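Protein interacting with HSP90 1 (Saccharomyces cerevisiae, PDB 4CGU) takes part in pre-rRNA processing and is required for the interaction of NOP58 with snoRNA, the part described here being its C-terminal CS domain. Local coordinates at residues P79-K84 and K107-S112; M85-G90 and R134-N139; S112-F117 and I121-G126. All blocks are in the same frame, centred on the assembly; numbering follows the deposited sequence.

Contact 1: residues P79-K84 and K107-S112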
loop_
_atom_site.group_PDB
_atom_site.type_symbol
_atom_site.label_atom_id
_atom_site.label_comp_id
_atom_site.label_asym_id
_atom_site.label_seq_id
_atom_site.Cartn_x
_atom_site.Cartn_y
_atom_site.Cartn_z
ATOM N N PRO B 79 -5.882 -19.581 21.224
ATOM C CA PRO B 79 -6.385 -19.889 19.881
ATOM C C PRO B 79 -5.591 -21.009 19.222
ATOM O O PRO B 79 -4.401 -21.161 19.474
ATOM C CB PRO B 79 -6.180 -18.572 19.122
ATOM C CG PRO B 79 -5.045 -17.914 19.821
ATOM C CD PRO B 79 -5.222 -18.264 21.276
ATOM N N GLU B 80 -6.262 -21.792 18.389
ATOM C CA GLU B 80 -5.610 -22.844 17.633
ATOM C C GLU B 80 -5.811 -22.562 16.152
ATOM O O GLU B 80 -6.822 -22.958 15.570
ATOM C CB GLU B 80 -6.209 -24.202 18.001
ATOM C CG GLU B 80 -5.572 -25.382 17.289
ATOM C CD GLU B 80 -6.157 -26.704 17.727
ATOM O OE1 GLU B 80 -6.981 -26.705 18.664
ATOM O OE2 GLU B 80 -5.790 -27.741 17.137
ATOM N N TYR B 81 -4.855 -21.864 15.547
ATOM C CA TYR B 81 -4.970 -21.486 14.140
ATOM C C TYR B 81 -4.506 -22.581 13.195
ATOM O O TYR B 81 -3.503 -23.246 13.441
ATOM C CB TYR B 81 -4.186 -20.205 13.846
ATOM C CG TYR B 81 -4.612 -19.007 14.667
ATOM C CD1 TYR B 81 -5.877 -18.450 14.520
ATOM C CD2 TYR B 81 -3.744 -18.427 15.585
ATOM C CE1 TYR B 81 -6.265 -17.346 15.267
ATOM C CE2 TYR B 81 -4.127 -17.326 16.337
ATOM C CZ TYR B 81 -5.385 -16.791 16.175
ATOM O OH TYR B 81 -5.757 -15.697 16.927
ATOM N N GLU B 82 -5.250 -22.754 12.110
ATOM C CA GLU B 82 -4.846 -23.627 11.023
ATOM C C GLU B 82 -4.948 -22.857 9.718
ATOM O O GLU B 82 -5.918 -22.129 9.482
ATOM C CB GLU B 82 -5.701 -24.892 10.989
ATOM C CG GLU B 82 -5.394 -25.840 12.139
ATOM C CD GLU B 82 -6.192 -27.123 12.077
ATOM O OE1 GLU B 82 -6.917 -27.325 11.084
ATOM O OE2 GLU B 82 -6.092 -27.929 13.024
ATOM N N VAL B 83 -3.926 -23.013 8.883
ATOM C CA VAL B 83 -3.795 -22.233 7.668
ATOM C C VAL B 83 -3.934 -23.100 6.422
ATOM O O VAL B 83 -3.388 -24.205 6.348
ATOM C CB VAL B 83 -2.427 -21.530 7.631
ATOM C CG1 VAL B 83 -2.336 -20.598 6.431
ATOM C CG2 VAL B 83 -2.187 -20.773 8.930
ATOM N N LYS B 84 -4.685 -22.597 5.450
ATOM C CA LYS B 84 -4.743 -23.209 4.130
ATOM C C LYS B 84 -4.364 -22.157 3.106
ATOM O O LYS B 84 -4.612 -20.974 3.305
ATOM C CB LYS B 84 -6.148 -23.722 3.823
ATOM C CG LYS B 84 -6.628 -24.834 4.735
ATOM C CD LYS B 84 -8.028 -25.266 4.345
ATOM C CE LYS B 84 -8.512 -26.434 5.185
ATOM N NZ LYS B 84 -9.909 -26.808 4.834
ATOM N N LYS B 107 -11.948 -17.360 23.265
ATOM C CA LYS B 107 -11.462 -15.970 23.221
ATOM C C LYS B 107 -11.638 -15.321 21.854
ATOM O O LYS B 107 -11.380 -15.949 20.827
ATOM C CB LYS B 107 -10.006 -15.833 23.686
ATOM C CG LYS B 107 -9.742 -16.283 25.106
ATOM C CD LYS B 107 -8.280 -16.079 25.468
ATOM C CE LYS B 107 -7.884 -14.621 25.339
ATOM N NZ LYS B 107 -8.615 -13.772 26.318
ATOM N N PRO B 108 -12.087 -14.057 21.839
ATOM C CA PRO B 108 -12.183 -13.288 20.595
ATOM C C PRO B 108 -10.806 -13.091 19.973
ATOM O O PRO B 108 -9.825 -12.925 20.698
ATOM C CB PRO B 108 -12.770 -11.946 21.052
ATOM C CG PRO B 108 -12.481 -11.873 22.519
ATOM C CD PRO B 108 -12.563 -13.288 23.002
ATOM N N ASP B 109 -10.741 -13.124 18.645
ATOM C CA ASP B 109 -9.475 -13.000 17.930
ATOM C C ASP B 109 -9.061 -11.546 17.716
ATOM O O ASP B 109 -9.797 -10.764 17.108
ATOM C CB ASP B 109 -9.561 -13.710 16.575
ATOM C CG ASP B 109 -9.322 -15.203 16.678
ATOM O OD1 ASP B 109 -8.284 -15.597 17.247
ATOM O OD2 ASP B 109 -10.172 -15.982 16.193
ATOM N N ARG B 110 -7.880 -11.193 18.217
ATOM C CA ARG B 110 -7.294 -9.887 17.948
ATOM C C ARG B 110 -6.296 -10.009 16.795
ATOM O O ARG B 110 -5.412 -10.865 16.816
ATOM C CB ARG B 110 -6.609 -9.337 19.199
ATOM N N PHE B 111 -6.450 -9.158 15.785
ATOM C CA PHE B 111 -5.623 -9.230 14.582
ATOM C C PHE B 111 -5.096 -7.857 14.192
ATOM O O PHE B 111 -5.873 -6.962 13.857
ATOM C CB PHE B 111 -6.439 -9.768 13.407
ATOM C CG PHE B 111 -6.775 -11.227 13.503
ATOM C CD1 PHE B 111 -5.818 -12.154 13.871
ATOM C CD2 PHE B 111 -8.051 -11.670 13.208
ATOM C CE1 PHE B 111 -6.132 -13.498 13.947
ATOM C CE2 PHE B 111 -8.372 -13.010 13.285
ATOM C CZ PHE B 111 -7.410 -13.925 13.653
ATOM N N SER B 112 -3.779 -7.696 14.214
ATOM C CA SER B 112 -3.153 -6.476 13.711
ATOM C C SER B 112 -2.079 -6.825 12.682
ATOM O O SER B 112 -0.887 -6.711 12.956
ATOM C CB SER B 112 -2.553 -5.664 14.864
ATOM O OG SER B 112 -1.841 -4.538 14.383
#
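Pro79, just before strand 81-87, and Tyr81, its first residue, meet Asp109 and Phe111 in the loop 107-112 without any backbone pairing. The closest CA atoms, those of Pro79 and Lys107, are 7.2 Å apart. Side chains therefore make the contact. Tyr81 has CG anti to its carbonyl carbon (chi1 -58°), which sends the ring across to the loop. Tyr81 OH donates to Asp109 OD1 at 2.5 Å, a short bond. OD1 lies near the plane of the Tyr81 ring, at its edge, while the hydroxyl meets the carboxylate 36° out of its plane. Phe111 packs obliquely against the same ring, with the two planes 45° apart. Phe111 CZ is 4.0 Å from Tyr81 CE1. Pro79 CB adds a looser contact, 4.1 Å from Asp109 OD1. Asn101, on strand 95-101, holds the other carboxylate oxygen, OD2, through its ND2. A phenylalanine in place of Tyr81 would probably keep much of the ring packing but leave Asp109 OD1 without its hydroxyl donor. With a donor on each oxygen, the Asp109 carboxylate is probably ionised and its rotation restrained, which ties the loop to the edge strand.

Contact 2: residues M85-G90 and R134-N139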
loop_
_atom_site.group_PDB
_atom_site.type_symbol
_atom_site.label_atom_id
_atom_site.label_comp_id
_atom_site.label_asym_id
_atom_site.label_seq_id
_atom_site.Cartn_x
_atom_site.Cartn_y
_atom_site.Cartn_z
HETATM N N MSE B 85 -3.763 -22.587 2.009
HETATM C CA MSE B 85 -3.413 -21.673 0.941
HETATM C C MSE B 85 -3.852 -22.271 -0.382
HETATM O O MSE B 85 -3.823 -23.488 -0.560
HETATM C CB MSE B 85 -1.908 -21.381 0.968
HETATM C CG MSE B 85 -1.483 -20.610 2.221
HETATM SE SE MSE B 85 0.436 -20.396 2.485
HETATM C CE MSE B 85 0.768 -19.013 1.186
ATOM N N LYS B 86 -4.291 -21.417 -1.296
ATOM C CA LYS B 86 -4.752 -21.864 -2.603
ATOM C C LYS B 86 -4.338 -20.857 -3.666
ATOM O O LYS B 86 -4.481 -19.653 -3.468
ATOM C CB LYS B 86 -6.270 -22.029 -2.602
ATOM C CG LYS B 86 -6.844 -22.508 -3.927
ATOM C CD LYS B 86 -8.351 -22.671 -3.843
ATOM C CE LYS B 86 -8.963 -23.004 -5.199
ATOM N NZ LYS B 86 -10.461 -22.918 -5.177
ATOM N N ARG B 87 -3.823 -21.356 -4.788
ATOM C CA ARG B 87 -3.361 -20.501 -5.875
ATOM C C ARG B 87 -4.418 -20.355 -6.959
ATOM O O ARG B 87 -5.268 -21.223 -7.130
ATOM C CB ARG B 87 -2.058 -21.041 -6.478
ATOM C CG ARG B 87 -0.851 -20.899 -5.567
ATOM C CD ARG B 87 -0.414 -19.451 -5.435
ATOM N NE ARG B 87 0.302 -18.988 -6.621
ATOM C CZ ARG B 87 1.618 -19.085 -6.793
ATOM N NH1 ARG B 87 2.379 -19.629 -5.850
ATOM N NH2 ARG B 87 2.171 -18.636 -7.912
ATOM N N PHE B 88 -4.356 -19.249 -7.689
ATOM C CA PHE B 88 -5.348 -18.944 -8.711
ATOM C C PHE B 88 -4.667 -18.471 -9.989
ATOM O O PHE B 88 -3.612 -17.839 -9.943
ATOM C CB PHE B 88 -6.310 -17.857 -8.220
ATOM C CG PHE B 88 -7.229 -18.304 -7.115
ATOM C CD1 PHE B 88 -6.823 -18.249 -5.790
ATOM C CD2 PHE B 88 -8.505 -18.760 -7.400
ATOM C CE1 PHE B 88 -7.666 -18.653 -4.777
ATOM C CE2 PHE B 88 -9.353 -19.163 -6.388
ATOM C CZ PHE B 88 -8.933 -19.112 -5.074
ATOM N N LYS B 89 -5.283 -18.778 -11.126
ATOM C CA LYS B 89 -4.809 -18.302 -12.420
ATOM C C LYS B 89 -5.880 -17.418 -13.052
ATOM O O LYS B 89 -7.072 -17.660 -12.870
ATOM C CB LYS B 89 -4.507 -19.482 -13.347
ATOM C CG LYS B 89 -3.449 -20.438 -12.823
ATOM C CD LYS B 89 -3.296 -21.647 -13.733
ATOM C CE LYS B 89 -2.186 -22.556 -13.244
ATOM N NZ LYS B 89 -2.010 -23.737 -14.130
ATOM N N GLY B 90 -5.450 -16.395 -13.784
ATOM C CA GLY B 90 -6.358 -15.511 -14.497
ATOM C C GLY B 90 -7.362 -14.761 -13.632
ATOM O O GLY B 90 -8.469 -14.456 -14.076
ATOM N N ARG B 134 7.343 -16.835 -3.318
ATOM C CA ARG B 134 8.309 -15.905 -3.887
ATOM C C ARG B 134 8.027 -15.577 -5.348
ATOM O O ARG B 134 8.575 -14.619 -5.889
ATOM C CB ARG B 134 9.729 -16.454 -3.735
ATOM C CG ARG B 134 9.928 -17.811 -4.383
ATOM C CD ARG B 134 11.304 -18.360 -4.083
ATOM N NE ARG B 134 11.609 -18.279 -2.659
ATOM C CZ ARG B 134 12.612 -18.924 -2.074
ATOM N NH1 ARG B 134 13.402 -19.709 -2.793
ATOM N NH2 ARG B 134 12.819 -18.789 -0.772
ATOM N N ASP B 135 7.165 -16.365 -5.983
ATOM C CA ASP B 135 6.873 -16.182 -7.403
ATOM C C ASP B 135 5.680 -15.264 -7.653
ATOM O O ASP B 135 5.124 -15.248 -8.749
ATOM C CB ASP B 135 6.620 -17.534 -8.078
ATOM C CG ASP B 135 5.316 -18.176 -7.632
ATOM O OD1 ASP B 135 5.042 -18.196 -6.415
ATOM O OD2 ASP B 135 4.562 -18.655 -8.504
ATOM N N ILE B 136 5.284 -14.504 -6.636
ATOM C CA ILE B 136 4.125 -13.621 -6.741
ATOM C C ILE B 136 4.504 -12.158 -6.529
ATOM O O ILE B 136 5.215 -11.831 -5.582
ATOM C CB ILE B 136 3.040 -14.016 -5.716
ATOM C CG1 ILE B 136 2.233 -15.207 -6.224
ATOM C CG2 ILE B 136 2.105 -12.858 -5.428
ATOM C CD1 ILE B 136 1.225 -15.711 -5.220
ATOM N N VAL B 137 4.036 -11.282 -7.414
ATOM C CA VAL B 137 4.203 -9.849 -7.196
ATOM C C VAL B 137 3.272 -9.401 -6.072
ATOM O O VAL B 137 2.070 -9.652 -6.104
ATOM C CB VAL B 137 4.004 -9.014 -8.494
ATOM C CG1 VAL B 137 4.964 -9.491 -9.571
ATOM C CG2 VAL B 137 2.561 -9.070 -8.994
ATOM N N VAL B 138 3.837 -8.776 -5.047
ATOM C CA VAL B 138 3.032 -8.370 -3.907
ATOM C C VAL B 138 2.982 -6.860 -3.768
ATOM O O VAL B 138 4.002 -6.207 -3.558
ATOM C CB VAL B 138 3.537 -8.991 -2.592
ATOM C CG1 VAL B 138 2.673 -8.525 -1.419
ATOM C CG2 VAL B 138 3.550 -10.509 -2.694
ATOM N N ASN B 139 1.779 -6.316 -3.902
ATOM C CA ASN B 139 1.527 -4.909 -3.648
ATOM C C ASN B 139 0.703 -4.794 -2.371
ATOM O O ASN B 139 -0.459 -5.203 -2.342
ATOM C CB ASN B 139 0.778 -4.293 -4.830
ATOM C CG ASN B 139 0.704 -2.779 -4.759
ATOM O OD1 ASN B 139 0.793 -2.184 -3.683
ATOM N ND2 ASN B 139 0.525 -2.145 -5.916
#
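Ile136 lays its CD1 methyl over the centre of one face of the Arg87 guanidinium, 3.6 Å above the plane. Ile136 CD1 is 3.7 Å from Arg87 NE, and Ile136 CG1 approaches Arg87 NH2. The isoleucine is buried and packs on the flat of the charged group, so the nitrogens can still bond at the edge. There Asp135 comes in from the direction opposite to the arginine and forms a salt bridge. Arg87 NH2 donates to Asp135 OD2 at 2.5 Å, a very short and nearly straight bond (168°). The second bond, from Arg87 NH1 to Asp135 OD1, is weak, at 3.1 Å and well bent. The carboxylate and guanidinium planes are 46° apart, so the pair is bidentate but twisted, and the NH2 arm is probably the stronger.

The contact lies at one end of the CS domain, a beta-sandwich related to that of HSP20 proteins. Arg87 ends the edge strand 81-87 of the four-stranded sheet. Asp135 and Ile136 lie in the connection that leaves the three-stranded sheet after strand 129-131 and leads to strand 144-148.

The CA atoms of Arg87 and Ile136 are 10.2 Å apart, and the long arginine side chain bridges most of that distance. The arginine chain bends at both chi2 and chi3, which turns the guanidinium toward the loop. Asp135 holds CG between its backbone N and carbonyl carbon (chi1 70°), with the carboxylate directed at the arginine. Arg87 also touches Leu95 of the neighbouring strand and Pro133, and Ile136 packs on Lys94. Arg87 and Asp135 are both exposed, so solvent probably weakens the pull between their charges.

Contact 3: residues S112-F117 and I121-G126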
loop_
_atom_site.group_PDB
_atom_site.type_symbol
_atom_site.label_atom_id
_atom_site.label_comp_id
_atom_site.label_asym_id
_atom_site.label_seq_id
_atom_site.Cartn_x
_atom_site.Cartn_y
_atom_site.Cartn_z
ATOM N N SER B 112 -3.779 -7.696 14.214
ATOM C CA SER B 112 -3.153 -6.476 13.711
ATOM C C SER B 112 -2.079 -6.825 12.682
ATOM O O SER B 112 -0.887 -6.711 12.956
ATOM C CB SER B 112 -2.553 -5.664 14.864
ATOM O OG SER B 112 -1.841 -4.538 14.383
ATOM N N PRO B 113 -2.502 -7.258 11.488
ATOM C CA PRO B 113 -1.537 -7.754 10.505
ATOM C C PRO B 113 -0.601 -6.672 9.985
ATOM O O PRO B 113 -0.954 -5.491 9.939
ATOM C CB PRO B 113 -2.426 -8.275 9.367
ATOM C CG PRO B 113 -3.776 -8.469 9.983
ATOM C CD PRO B 113 -3.887 -7.390 11.011
ATOM N N SER B 114 0.592 -7.091 9.591
ATOM C CA SER B 114 1.573 -6.190 9.011
ATOM C C SER B 114 2.342 -6.916 7.917
ATOM O O SER B 114 2.525 -8.120 7.982
ATOM C CB SER B 114 2.537 -5.685 10.088
ATOM O OG SER B 114 3.247 -6.766 10.661
ATOM N N TYR B 115 2.787 -6.187 6.903
ATOM C CA TYR B 115 3.542 -6.794 5.823
ATOM C C TYR B 115 4.960 -6.255 5.806
ATOM O O TYR B 115 5.169 -5.049 5.695
ATOM C CB TYR B 115 2.875 -6.525 4.473
ATOM C CG TYR B 115 3.672 -7.038 3.296
ATOM C CD1 TYR B 115 3.840 -8.400 3.086
ATOM C CD2 TYR B 115 4.255 -6.158 2.392
ATOM C CE1 TYR B 115 4.566 -8.871 2.008
ATOM C CE2 TYR B 115 4.986 -6.621 1.311
ATOM C CZ TYR B 115 5.137 -7.978 1.125
ATOM O OH TYR B 115 5.859 -8.438 0.050
ATOM N N ASN B 116 5.924 -7.162 5.913
ATOM C CA ASN B 116 7.338 -6.822 5.853
ATOM C C ASN B 116 7.863 -6.957 4.419
ATOM O O ASN B 116 7.910 -8.055 3.873
ATOM C CB ASN B 116 8.129 -7.726 6.805
ATOM C CG ASN B 116 9.567 -7.279 6.975
ATOM O OD1 ASN B 116 10.360 -7.327 6.032
ATOM N ND2 ASN B 116 9.909 -6.834 8.177
ATOM N N PHE B 117 8.258 -5.839 3.817
ATOM C CA PHE B 117 8.598 -5.809 2.395
ATOM C C PHE B 117 9.808 -6.672 2.027
ATOM O O PHE B 117 9.764 -7.428 1.058
ATOM C CB PHE B 117 8.833 -4.366 1.922
ATOM C CG PHE B 117 7.673 -3.436 2.185
ATOM C CD1 PHE B 117 6.578 -3.413 1.337
ATOM C CD2 PHE B 117 7.695 -2.570 3.267
ATOM C CE1 PHE B 117 5.518 -2.557 1.575
ATOM C CE2 PHE B 117 6.645 -1.708 3.504
ATOM C CZ PHE B 117 5.547 -1.711 2.656
ATOM N N ILE B 121 6.940 -11.303 4.172
ATOM C CA ILE B 121 6.171 -12.055 5.155
ATOM C C ILE B 121 4.995 -11.229 5.658
ATOM O O ILE B 121 5.155 -10.066 6.034
ATOM C CB ILE B 121 7.028 -12.433 6.386
ATOM C CG1 ILE B 121 8.121 -13.435 6.015
ATOM C CG2 ILE B 121 6.153 -12.997 7.500
ATOM C CD1 ILE B 121 8.994 -13.826 7.199
ATOM N N LEU B 122 3.816 -11.838 5.662
ATOM C CA LEU B 122 2.639 -11.212 6.234
ATOM C C LEU B 122 2.435 -11.713 7.655
ATOM O O LEU B 122 2.037 -12.848 7.868
ATOM C CB LEU B 122 1.402 -11.525 5.391
ATOM C CG LEU B 122 0.098 -10.927 5.926
ATOM C CD1 LEU B 122 0.177 -9.406 5.983
ATOM C CD2 LEU B 122 -1.077 -11.364 5.076
ATOM N N TYR B 123 2.723 -10.862 8.629
ATOM C CA TYR B 123 2.514 -11.199 10.024
ATOM C C TYR B 123 1.057 -10.971 10.354
ATOM O O TYR B 123 0.472 -9.980 9.925
ATOM C CB TYR B 123 3.421 -10.348 10.914
ATOM C CG TYR B 123 4.881 -10.688 10.719
ATOM C CD1 TYR B 123 5.480 -11.714 11.445
ATOM C CD2 TYR B 123 5.653 -10.004 9.786
ATOM C CE1 TYR B 123 6.815 -12.040 11.257
ATOM C CE2 TYR B 123 6.987 -10.318 9.595
ATOM C CZ TYR B 123 7.562 -11.337 10.330
ATOM O OH TYR B 123 8.887 -11.652 10.131
ATOM N N ILE B 124 0.467 -11.905 11.091
ATOM C CA ILE B 124 -0.952 -11.836 11.426
ATOM C C ILE B 124 -1.139 -11.363 12.862
ATOM O O ILE B 124 -1.877 -10.415 13.121
ATOM C CB ILE B 124 -1.643 -13.198 11.207
ATOM C CG1 ILE B 124 -1.524 -13.608 9.737
ATOM C CG2 ILE B 124 -3.112 -13.142 11.636
ATOM C CD1 ILE B 124 -2.188 -12.637 8.759
ATOM N N ASN B 125 -0.465 -12.036 13.787
ATOM C CA ASN B 125 -0.329 -11.555 15.158
ATOM C C ASN B 125 0.929 -12.116 15.802
ATOM O O ASN B 125 1.834 -12.568 15.104
ATOM C CB ASN B 125 -1.580 -11.836 16.007
ATOM C CG ASN B 125 -2.009 -13.300 15.986
ATOM O OD1 ASN B 125 -1.188 -14.212 15.868
ATOM N ND2 ASN B 125 -3.315 -13.524 16.116
ATOM N N GLY B 126 0.986 -12.078 17.129
ATOM C CA GLY B 126 2.149 -12.560 17.854
ATOM C C GLY B 126 2.469 -14.009 17.546
ATOM O O GLY B 126 3.632 -14.390 17.418
#
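Ser114, Tyr115 and Asn116 pair with Tyr123, Leu122 and Ile121 as two short antiparallel strands, their axes 4.8 Å apart at the closest and 156° between their directions. Ser114 and Tyr123 exchange two backbone bonds, with Ser114 N to Tyr123 O at 2.9 Å. Asn116 N donates to Ile121 O in a nearly straight bond (173°), while the return bond from Ile121 N to Asn116 O is weak.

Tyr115 and Leu122 form the non-hydrogen-bonded pair between them. Leu122 CD1 reaches across to the partner strand, 3.3 Å from Ser114 O, and also touches Tyr115 CB. Tyr115 has CG anti to its backbone N (chi1 175°), which brings its ring near the Ile121 carbonyl, obliquely, with Tyr115 CD1 3.6 Å from Ile121 O. Further along, Pro113 CB meets Ile124 CD1 at 4.4 Å.

The other face carries Ser114, Asn116, Ile121 and Tyr123. Asn116 CB sits at the edge of the Tyr123 ring, in its plane, 4.0 Å from Tyr123 CE2. Ile121 CG2 lies over one face of that ring, toward the rim. Ser114 OG rests 3.6 Å from Tyr123 CB. The polar ends turn to the connecting loop: Tyr123 OH bonds the Glu119 carboxylate (OE1), Asn116 OD1 bonds the Glu119 backbone N, and Tyr115 OH bonds Asn120.

Leu122 and Ile124 pack on strand 153-157 of the other sheet. The arrangement is a beta-hairpin at the edge of the CS-domain sandwich, and a strand of another protein chain pairs with 114-116 to continue the sheet.

Overall arrangement
All three contacts lie within the CS domain. Contacts 1 and 2 share strand 81-87 but sit on opposite sides of the chain's centre, with centres about 23 Å apart. Each joins this edge strand to a different loop: 107-112 leads into the hairpin of contact 3, and 134-139 follows the three-stranded sheet that contains it. Contact 3 is about 13 Å from contact 1 and 17 Å from contact 2, centre to centre. Along the chain, contacts 1 and 2 interleave, while contact 3 follows contact 1, sharing Ser112, and is nested inside contact 2. Phe111 touches Ile124 and Val138 touches Tyr115, so both loops pack on the hairpin that meets the partner protein.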